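Local structure of rutinosidase (Aspergillus niger, 6I1A) at residues D264-S275 and V299-Y310. The protein hydrolyses glycosidic bonds as a secreted family 5 glycoside hydrolase, cleaving rutinosides, and probably also acts on beta-1,3-glucans of the cell wall. Residues are numbered along the deposited sequence; the frame is centred on the assembly and turned at random.
Sequences DTHHYYYEHMDS and VFVGEWAIQATY. With EDO (1,2-ethanediol), chain T; EDO (1,2-ethanediol), chain H.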
ATOM      1  N   ASP A 264      -1.710  -1.962  18.732  1.00 11.48           N
ATOM      2  CA  ASP A 264      -3.095  -1.804  18.215  1.00 11.45           C
ATOM      3  C   ASP A 264      -2.982  -1.451  16.744  1.00 11.56           C
ATOM      4  O   ASP A 264      -2.470  -0.356  16.379  1.00 11.64           O
ATOM      5  CB  ASP A 264      -3.791  -0.679  18.947  1.00 11.07           C
ATOM      6  CG  ASP A 264      -5.147  -0.300  18.386  1.00 11.96           C
ATOM      7  OD1 ASP A 264      -5.610  -1.041  17.496  1.00 11.31           O
ATOM      8  OD2 ASP A 264      -5.800   0.697  18.847  1.00 11.68           O
ATOM      9  N   THR A 265      -3.364  -2.362  15.859  1.00 10.48           N
ATOM     10  CA  THR A 265      -3.414  -2.094  14.426  1.00 10.72           C
ATOM     11  C   THR A 265      -4.823  -1.749  13.970  1.00  9.76           C
ATOM     12  O   THR A 265      -5.783  -2.274  14.538  1.00 11.31           O
ATOM     13  CB  THR A 265      -2.866  -3.269  13.614  1.00 11.55           C
ATOM     14  OG1 THR A 265      -3.607  -4.438  13.996  1.00 11.89           O
ATOM     15  CG2 THR A 265      -1.375  -3.449  13.820  1.00 12.62           C
ATOM     16  N   HIS A 266      -4.919  -0.812  13.045  1.00 10.88           N
ATOM     17  CA  HIS A 266      -6.240  -0.375  12.534  1.00 11.29           C
ATOM     18  C   HIS A 266      -6.290  -0.720  11.057  1.00 12.35           C
ATOM     19  O   HIS A 266      -5.429  -0.272  10.307  1.00 12.90           O
ATOM     20  CB  HIS A 266      -6.428   1.140  12.706  1.00 11.07           C
ATOM     21  CG  HIS A 266      -6.550   1.562  14.115  1.00 10.33           C
ATOM     22  ND1 HIS A 266      -6.759   2.897  14.476  1.00 11.64           N
ATOM     23  CD2 HIS A 266      -6.521   0.859  15.261  1.00 10.27           C
ATOM     24  CE1 HIS A 266      -6.829   2.972  15.804  1.00 11.27           C
ATOM     25  NE2 HIS A 266      -6.664   1.734  16.336  1.00 10.82           N
ATOM     26  N   HIS A 267      -7.252  -1.530  10.643  1.00 12.12           N
ATOM     27  CA  HIS A 267      -7.347  -1.992   9.234  1.00 12.57           C
ATOM     28  C   HIS A 267      -8.708  -1.644   8.654  1.00 11.36           C
ATOM     29  O   HIS A 267      -9.724  -2.204   9.122  1.00 12.90           O
ATOM     30  CB  HIS A 267      -7.126  -3.531   9.165  1.00 11.67           C
ATOM     31  CG  HIS A 267      -5.766  -3.956   9.596  1.00 12.24           C
ATOM     32  ND1 HIS A 267      -4.620  -3.380   9.117  1.00 12.39           N
ATOM     33  CD2 HIS A 267      -5.410  -4.905  10.498  1.00 13.32           C
ATOM     34  CE1 HIS A 267      -3.581  -4.008   9.693  1.00 13.13           C
ATOM     35  NE2 HIS A 267      -4.028  -4.929  10.559  1.00 12.59           N
ATOM     36  N   TYR A 268      -8.697  -0.790   7.653  1.00 11.67           N
ATOM     37  CA  TYR A 268      -9.903  -0.343   6.951  1.00 11.82           C
ATOM     38  C   TYR A 268      -9.740  -0.509   5.465  1.00 12.35           C
ATOM     39  O   TYR A 268      -8.636  -0.645   4.928  1.00 12.95           O
ATOM     40  CB  TYR A 268     -10.187   1.123   7.316  1.00 12.26           C
ATOM     41  CG  TYR A 268     -10.667   1.341   8.725  1.00 12.59           C
ATOM     42  CD1 TYR A 268     -11.943   0.965   9.090  1.00 12.68           C
ATOM     43  CD2 TYR A 268      -9.848   1.903   9.703  1.00 13.47           C
ATOM     44  CE1 TYR A 268     -12.458   1.217  10.349  1.00 12.84           C
ATOM     45  CE2 TYR A 268     -10.367   2.182  10.958  1.00 12.54           C
ATOM     46  CZ  TYR A 268     -11.651   1.827  11.278  1.00 12.54           C
ATOM     47  OH  TYR A 268     -12.180   2.196  12.515  1.00 13.86           O
ATOM     48  N   TYR A 269     -10.880  -0.515   4.794  1.00 12.16           N
ATOM     49  CA  TYR A 269     -10.976  -0.898   3.352  1.00 12.58           C
ATOM     50  C   TYR A 269     -11.823   0.053   2.534  1.00 13.24           C
ATOM     51  O   TYR A 269     -12.035  -0.238   1.357  1.00 13.53           O
ATOM     52  CB  TYR A 269     -11.503  -2.322   3.247  1.00 12.87           C
ATOM     53  CG  TYR A 269     -10.710  -3.261   4.101  1.00 12.16           C
ATOM     54  CD1 TYR A 269      -9.475  -3.781   3.724  1.00 12.66           C
ATOM     55  CD2 TYR A 269     -11.196  -3.639   5.337  1.00 13.81           C
ATOM     56  CE1 TYR A 269      -8.712  -4.560   4.576  1.00 12.20           C
ATOM     57  CE2 TYR A 269     -10.451  -4.412   6.204  1.00 13.17           C
ATOM     58  CZ  TYR A 269      -9.197  -4.874   5.841  1.00 11.35           C
ATOM     59  OH  TYR A 269      -8.422  -5.620   6.670  1.00 12.42           O
ATOM     60  N   TYR A 270     -12.311   1.144   3.110  1.00 13.11           N
ATOM     61  CA  TYR A 270     -13.431   1.925   2.531  1.00 13.12           C
ATOM     62  C   TYR A 270     -12.931   2.997   1.571  1.00 14.11           C
ATOM     63  O   TYR A 270     -13.774   3.622   0.876  1.00 14.53           O
ATOM     64  CB  TYR A 270     -14.311   2.549   3.629  1.00 14.20           C
ATOM     65  CG  TYR A 270     -13.593   3.500   4.555  1.00 14.48           C
ATOM     66  CD1 TYR A 270     -13.353   4.824   4.222  1.00 15.30           C
ATOM     67  CD2 TYR A 270     -13.132   3.093   5.789  1.00 13.52           C
ATOM     68  CE1 TYR A 270     -12.624   5.665   5.059  1.00 16.93           C
ATOM     69  CE2 TYR A 270     -12.434   3.929   6.657  1.00 13.83           C
ATOM     70  CZ  TYR A 270     -12.205   5.235   6.299  1.00 17.31           C
ATOM     71  OH  TYR A 270     -11.517   6.091   7.180  1.00 19.31           O
ATOM     72  N   GLU A 271     -11.602   3.232   1.478  1.00 14.92           N
ATOM     73  CA  GLU A 271     -11.079   4.117   0.404  1.00 15.84           C
ATOM     74  C   GLU A 271      -9.686   3.646  -0.008  1.00 15.76           C
ATOM     75  O   GLU A 271      -8.996   2.926   0.725  1.00 15.63           O
ATOM     76  CB  GLU A 271     -11.032   5.567   0.867  1.00 17.95           C
ATOM     77  CG  GLU A 271     -10.129   5.797   2.060  1.00 19.72           C
ATOM     78  CD  GLU A 271     -10.232   7.203   2.674  1.00 25.14           C
ATOM     79  OE1 GLU A 271     -11.187   7.923   2.382  1.00 29.27           O
ATOM     80  OE2 GLU A 271      -9.386   7.486   3.562  1.00 32.73           O
ATOM     81  N   HIS A 272      -9.253   4.164  -1.167  1.00 18.13           N
ATOM     82  CA  HIS A 272      -7.839   4.102  -1.612  1.00 19.15           C
ATOM     83  C   HIS A 272      -7.362   2.690  -1.984  1.00 16.65           C
ATOM     84  O   HIS A 272      -6.166   2.418  -1.942  1.00 20.26           O
ATOM     85  CB  HIS A 272      -6.905   4.714  -0.545  1.00 22.31           C
ATOM     86  CG  HIS A 272      -7.218   6.152  -0.293  1.00 25.69           C
ATOM     87  ND1 HIS A 272      -6.885   6.777   0.910  1.00 32.25           N
ATOM     88  CD2 HIS A 272      -7.757   7.094  -1.095  1.00 28.44           C
ATOM     89  CE1 HIS A 272      -7.250   8.030   0.825  1.00 25.41           C
ATOM     90  NE2 HIS A 272      -7.779   8.272  -0.382  1.00 31.35           N
ATOM     91  N   MET A 273      -8.290   1.817  -2.375  1.00 16.26           N
ATOM     92  CA  MET A 273      -7.897   0.482  -2.844  1.00 17.23           C
ATOM     93  C   MET A 273      -9.056  -0.074  -3.676  1.00 14.59           C
ATOM     94  O   MET A 273     -10.159   0.396  -3.598  1.00 14.96           O
ATOM     95  CB  MET A 273      -7.546  -0.453  -1.679  1.00 18.19           C
ATOM     96  CG  MET A 273      -8.721  -0.709  -0.782  1.00 17.47           C
ATOM     97  SD  MET A 273      -8.283  -1.544   0.777  1.00 17.18           S
ATOM     98  CE  MET A 273      -7.553  -0.173   1.660  1.00 19.01           C
ATOM     99  N   ASP A 274      -8.752  -1.136  -4.406  1.00 14.55           N
ATOM    100  CA  ASP A 274      -9.739  -1.818  -5.273  1.00 14.66           C
ATOM    101  C   ASP A 274     -10.480  -2.898  -4.500  1.00 15.57           C
ATOM    102  O   ASP A 274     -10.756  -4.022  -5.009  1.00 15.08           O
ATOM    103  CB  ASP A 274      -9.001  -2.326  -6.493  1.00 15.46           C
ATOM    104  CG  ASP A 274      -8.527  -1.204  -7.401  1.00 16.77           C
ATOM    105  OD1 ASP A 274      -9.300  -0.237  -7.536  1.00 19.32           O
ATOM    106  OD2 ASP A 274      -7.431  -1.338  -7.911  1.00 15.94           O
ATOM    107  N   SER A 275     -10.869  -2.591  -3.260  1.00 13.71           N
ATOM    108  CA  SER A 275     -11.646  -3.520  -2.455  1.00 13.17           C
ATOM    109  C   SER A 275     -13.134  -3.524  -2.858  1.00 12.77           C
ATOM    110  O   SER A 275     -13.676  -2.466  -3.223  1.00 13.99           O
ATOM    111  CB  SER A 275     -11.497  -3.231  -1.005  1.00 13.72           C
ATOM    112  OG  SER A 275     -11.948  -1.932  -0.729  1.00 14.58           O
ATOM    113  N   VAL A 299      -0.287  -8.426  19.022  1.00 12.46           N
ATOM    114  CA  VAL A 299      -1.035  -7.452  18.218  1.00 13.06           C
ATOM    115  C   VAL A 299      -2.525  -7.658  18.479  1.00 12.86           C
ATOM    116  O   VAL A 299      -2.999  -8.778  18.536  1.00 13.25           O
ATOM    117  CB  VAL A 299      -0.705  -7.607  16.731  1.00 12.95           C
ATOM    118  CG1 VAL A 299      -1.593  -6.741  15.814  1.00 13.46           C
ATOM    119  CG2 VAL A 299       0.770  -7.292  16.495  1.00 13.28           C
ATOM    120  N   PHE A 300      -3.242  -6.572  18.587  1.00 11.72           N
ATOM    121  CA  PHE A 300      -4.720  -6.558  18.646  1.00 11.49           C
ATOM    122  C   PHE A 300      -5.229  -5.604  17.559  1.00 10.71           C
ATOM    123  O   PHE A 300      -4.697  -4.512  17.435  1.00 10.85           O
ATOM    124  CB  PHE A 300      -5.161  -6.087  20.014  1.00 12.56           C
ATOM    125  CG  PHE A 300      -6.638  -6.109  20.306  1.00 11.53           C
ATOM    126  CD1 PHE A 300      -7.285  -7.323  20.510  1.00 12.20           C
ATOM    127  CD2 PHE A 300      -7.397  -4.953  20.368  1.00 12.56           C
ATOM    128  CE1 PHE A 300      -8.656  -7.372  20.780  1.00 12.02           C
ATOM    129  CE2 PHE A 300      -8.756  -4.982  20.631  1.00 11.71           C
ATOM    130  CZ  PHE A 300      -9.363  -6.197  20.876  1.00 12.16           C
ATOM    131  N   VAL A 301      -6.242  -6.007  16.791  1.00 10.74           N
ATOM    132  CA  VAL A 301      -6.761  -5.183  15.692  1.00 10.16           C
ATOM    133  C   VAL A 301      -7.823  -4.296  16.313  1.00 11.54           C
ATOM    134  O   VAL A 301      -9.027  -4.653  16.357  1.00 11.09           O
ATOM    135  CB  VAL A 301      -7.266  -6.031  14.515  1.00 10.69           C
ATOM    136  CG1 VAL A 301      -7.839  -5.139  13.435  1.00 10.83           C
ATOM    137  CG2 VAL A 301      -6.122  -6.854  13.977  1.00 12.04           C
ATOM    138  N   GLY A 302      -7.409  -3.179  16.912  1.00 10.31           N
ATOM    139  CA  GLY A 302      -8.341  -2.377  17.714  1.00 10.13           C
ATOM    140  C   GLY A 302      -9.400  -1.617  16.952  1.00 10.80           C
ATOM    141  O   GLY A 302     -10.337  -1.110  17.626  1.00 10.71           O
ATOM    142  N   GLU A 303      -9.254  -1.462  15.664  1.00 10.22           N
ATOM    143  CA  GLU A 303     -10.313  -0.870  14.828  1.00 10.71           C
ATOM    144  C   GLU A 303     -10.274  -1.585  13.481  1.00 10.66           C
ATOM    145  O   GLU A 303      -9.195  -1.757  12.888  1.00 11.32           O
ATOM    146  CB  GLU A 303     -10.149   0.607  14.542  1.00 10.40           C
ATOM    147  CG  GLU A 303     -10.255   1.501  15.744  1.00 10.94           C
ATOM    148  CD  GLU A 303     -10.266   2.974  15.396  1.00 11.03           C
ATOM    149  OE1 GLU A 303     -10.537   3.360  14.201  1.00 12.45           O
ATOM    150  OE2 GLU A 303      -9.945   3.796  16.291  1.00 11.72           O
ATOM    151  N   TRP A 304     -11.472  -1.859  12.964  1.00 10.79           N
ATOM    152  CA  TRP A 304     -11.703  -2.347  11.588  1.00 11.21           C
ATOM    153  C   TRP A 304     -13.181  -2.258  11.304  1.00 11.49           C
ATOM    154  O   TRP A 304     -14.015  -2.122  12.221  1.00 10.72           O
ATOM    155  CB  TRP A 304     -11.168  -3.781  11.383  1.00 10.52           C
ATOM    156  CG  TRP A 304     -12.010  -4.835  12.045  1.00 11.08           C
ATOM    157  CD1 TRP A 304     -12.215  -5.075  13.365  1.00 11.98           C
ATOM    158  CD2 TRP A 304     -12.824  -5.808  11.334  1.00 11.34           C
ATOM    159  NE1 TRP A 304     -13.046  -6.164  13.528  1.00 12.66           N
ATOM    160  CE2 TRP A 304     -13.444  -6.623  12.307  1.00 11.96           C
ATOM    161  CE3 TRP A 304     -13.044  -6.058   9.973  1.00 13.85           C
ATOM    162  CZ2 TRP A 304     -14.246  -7.701  11.933  1.00 14.90           C
ATOM    163  CZ3 TRP A 304     -13.838  -7.137   9.612  1.00 14.58           C
ATOM    164  CH2 TRP A 304     -14.423  -7.903  10.604  1.00 14.07           C
ATOM    165  N   ALA A 305     -13.532  -2.328  10.017  1.00 11.74           N
ATOM    166  CA  ALA A 305     -14.918  -2.379   9.572  1.00 11.77           C
ATOM    167  C   ALA A 305     -14.946  -2.980   8.185  1.00 11.81           C
ATOM    168  O   ALA A 305     -13.942  -2.991   7.517  1.00 12.50           O
ATOM    169  CB  ALA A 305     -15.580  -1.027   9.640  1.00 12.72           C
ATOM    170  N   ILE A 306     -16.139  -3.416   7.746  1.00 12.86           N
ATOM    171  CA  ILE A 306     -16.288  -4.181   6.465  1.00 12.63           C
ATOM    172  C   ILE A 306     -16.619  -3.312   5.271  1.00 13.83           C
ATOM    173  O   ILE A 306     -16.721  -3.904   4.163  1.00 13.28           O
ATOM    174  CB  ILE A 306     -17.316  -5.312   6.612  1.00 12.83           C
ATOM    175  CG1 ILE A 306     -18.704  -4.799   6.900  1.00 14.32           C
ATOM    176  CG2 ILE A 306     -16.836  -6.331   7.586  1.00 13.70           C
ATOM    177  CD1 ILE A 306     -19.780  -5.869   6.613  1.00 14.29           C
ATOM    178  N   GLN A 307     -16.821  -2.002   5.360  1.00 12.66           N
ATOM    179  CA  GLN A 307     -17.111  -1.218   4.150  1.00 12.90           C
ATOM    180  C   GLN A 307     -15.929  -1.278   3.201  1.00 13.72           C
ATOM    181  O   GLN A 307     -14.756  -1.010   3.584  1.00 13.69           O
ATOM    182  CB  GLN A 307     -17.458   0.220   4.473  1.00 13.38           C
ATOM    183  CG  GLN A 307     -17.806   1.002   3.191  1.00 14.01           C
ATOM    184  CD  GLN A 307     -18.036   2.474   3.383  1.00 15.37           C
ATOM    185  OE1 GLN A 307     -18.381   2.940   4.486  1.00 15.27           O
ATOM    186  NE2 GLN A 307     -17.876   3.236   2.310  1.00 17.67           N
ATOM    187  N   ALA A 308     -16.218  -1.670   1.947  1.00 13.79           N
ATOM    188  CA  ALA A 308     -15.240  -1.642   0.835  1.00 13.74           C
ATOM    189  C   ALA A 308     -15.277  -0.332   0.046  1.00 13.53           C
ATOM    190  O   ALA A 308     -16.182   0.497   0.214  1.00 14.95           O
ATOM    191  CB  ALA A 308     -15.543  -2.822  -0.062  1.00 14.62           C
ATOM    192  N   THR A 309     -14.270  -0.113  -0.798  1.00 14.27           N
ATOM    193  CA  THR A 309     -14.192   1.110  -1.603  1.00 14.27           C
ATOM    194  C   THR A 309     -15.241   1.069  -2.718  1.00 17.44           C
ATOM    195  O   THR A 309     -15.873   2.111  -2.979  1.00 17.92           O
ATOM    196  CB  THR A 309     -12.779   1.303  -2.137  1.00 14.90           C
ATOM    197  OG1 THR A 309     -11.869   1.470  -1.028  1.00 15.60           O
ATOM    198  CG2 THR A 309     -12.698   2.524  -3.031  1.00 16.53           C
ATOM    199  N   TYR A 310     -15.443  -0.099  -3.292  1.00 16.15           N
ATOM    200  CA  TYR A 310     -16.402  -0.259  -4.406  1.00 16.45           C
ATOM    201  C   TYR A 310     -17.345  -1.408  -4.118  1.00 17.42           C
ATOM    202  O   TYR A 310     -17.100  -2.328  -3.356  1.00 16.36           O
ATOM    203  CB  TYR A 310     -15.606  -0.599  -5.677  1.00 16.89           C
ATOM    204  CG  TYR A 310     -14.593   0.402  -6.112  1.00 18.84           C
ATOM    205  CD1 TYR A 310     -14.976   1.579  -6.746  1.00 21.29           C
ATOM    206  CD2 TYR A 310     -13.248   0.288  -5.793  1.00 18.80           C
ATOM    207  CE1 TYR A 310     -14.058   2.544  -7.134  1.00 21.97           C
ATOM    208  CE2 TYR A 310     -12.318   1.242  -6.192  1.00 18.74           C
ATOM    209  CZ  TYR A 310     -12.715   2.402  -6.836  1.00 21.42           C
ATOM    210  OH  TYR A 310     -11.769   3.324  -7.240  1.00 23.51           O
TER
HETATM  211  C1  EDO T 418      -7.623  11.995  -0.133  1.00 32.86           C
HETATM  212  O1  EDO T 418      -8.036  10.912   0.758  1.00 28.07           O
HETATM  213  C2  EDO T 418      -8.306  12.049  -1.446  1.00 36.63           C
HETATM  214  O2  EDO T 418      -8.430  10.778  -2.078  1.00 33.79           O
HETATM  215  C1  EDO H 406       2.101  -0.864  14.728  1.00 30.48           C
HETATM  216  O1  EDO H 406       2.712   0.070  13.891  1.00 38.76           O
HETATM  217  C2  EDO H 406       0.669  -0.539  14.811  1.00 23.86           C
HETATM  218  O2  EDO H 406       0.310  -0.255  16.074  1.00 17.66           O
HETATM  219  O   HOH W   1     -13.536  -0.616   5.992  1.00 13.13           O
HETATM  220  O   HOH W   2      -9.054   2.439  -6.720  1.00 28.35           O
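Glu303 lies flat over His266: its CG sits 3.7 Å from the centroid of the imidazole, nearly on the ring normal, and the carboxylate is turned 21° from the ring plane, a stack rather than a hydrogen bond. The extended chain then carries Glu303 OE1 to Tyr268, whose OH donates a 2.6 Å bond to it on the anti side of the carboxylate. The Tyr268 ring stands steeply to that carboxylate and takes the CA of Trp304 over one face. Behind these side chains the strands pair in parallel, Thr265 N bonding to Phe300 O and His267 N to Glu303 O. They are the two strands of a beta-alpha-beta unit connected through helix 280-290, part of the TIM barrel of glycoside hydrolase family 5. Around Ala305 and Ile306 the second strand bows away and water 1 bridges Tyr269 N to Ala305 O and Gln307 O; beyond it the chains meet again, and Tyr269 O is gripped by two hydroxyls, Thr309 OG1 at 2.9 Å and Ser275 OG at 2.7 Å, the latter in the carbonyl plane. Tyr310 N donates to Ser275 O at 3.0 Å. In the next shell, His266 NE2 donates to Asp264 OD2 at 2.9 Å, while its ND1 is bonded to Glu194. Asp264, its CG anti to the backbone N (chi1 172°), also brings OD1 to Gly302 N in a weak bond. Arg92 forms salt bridges with both Glu303 OE2 and Asp264 OD2, tying the two carboxylates together.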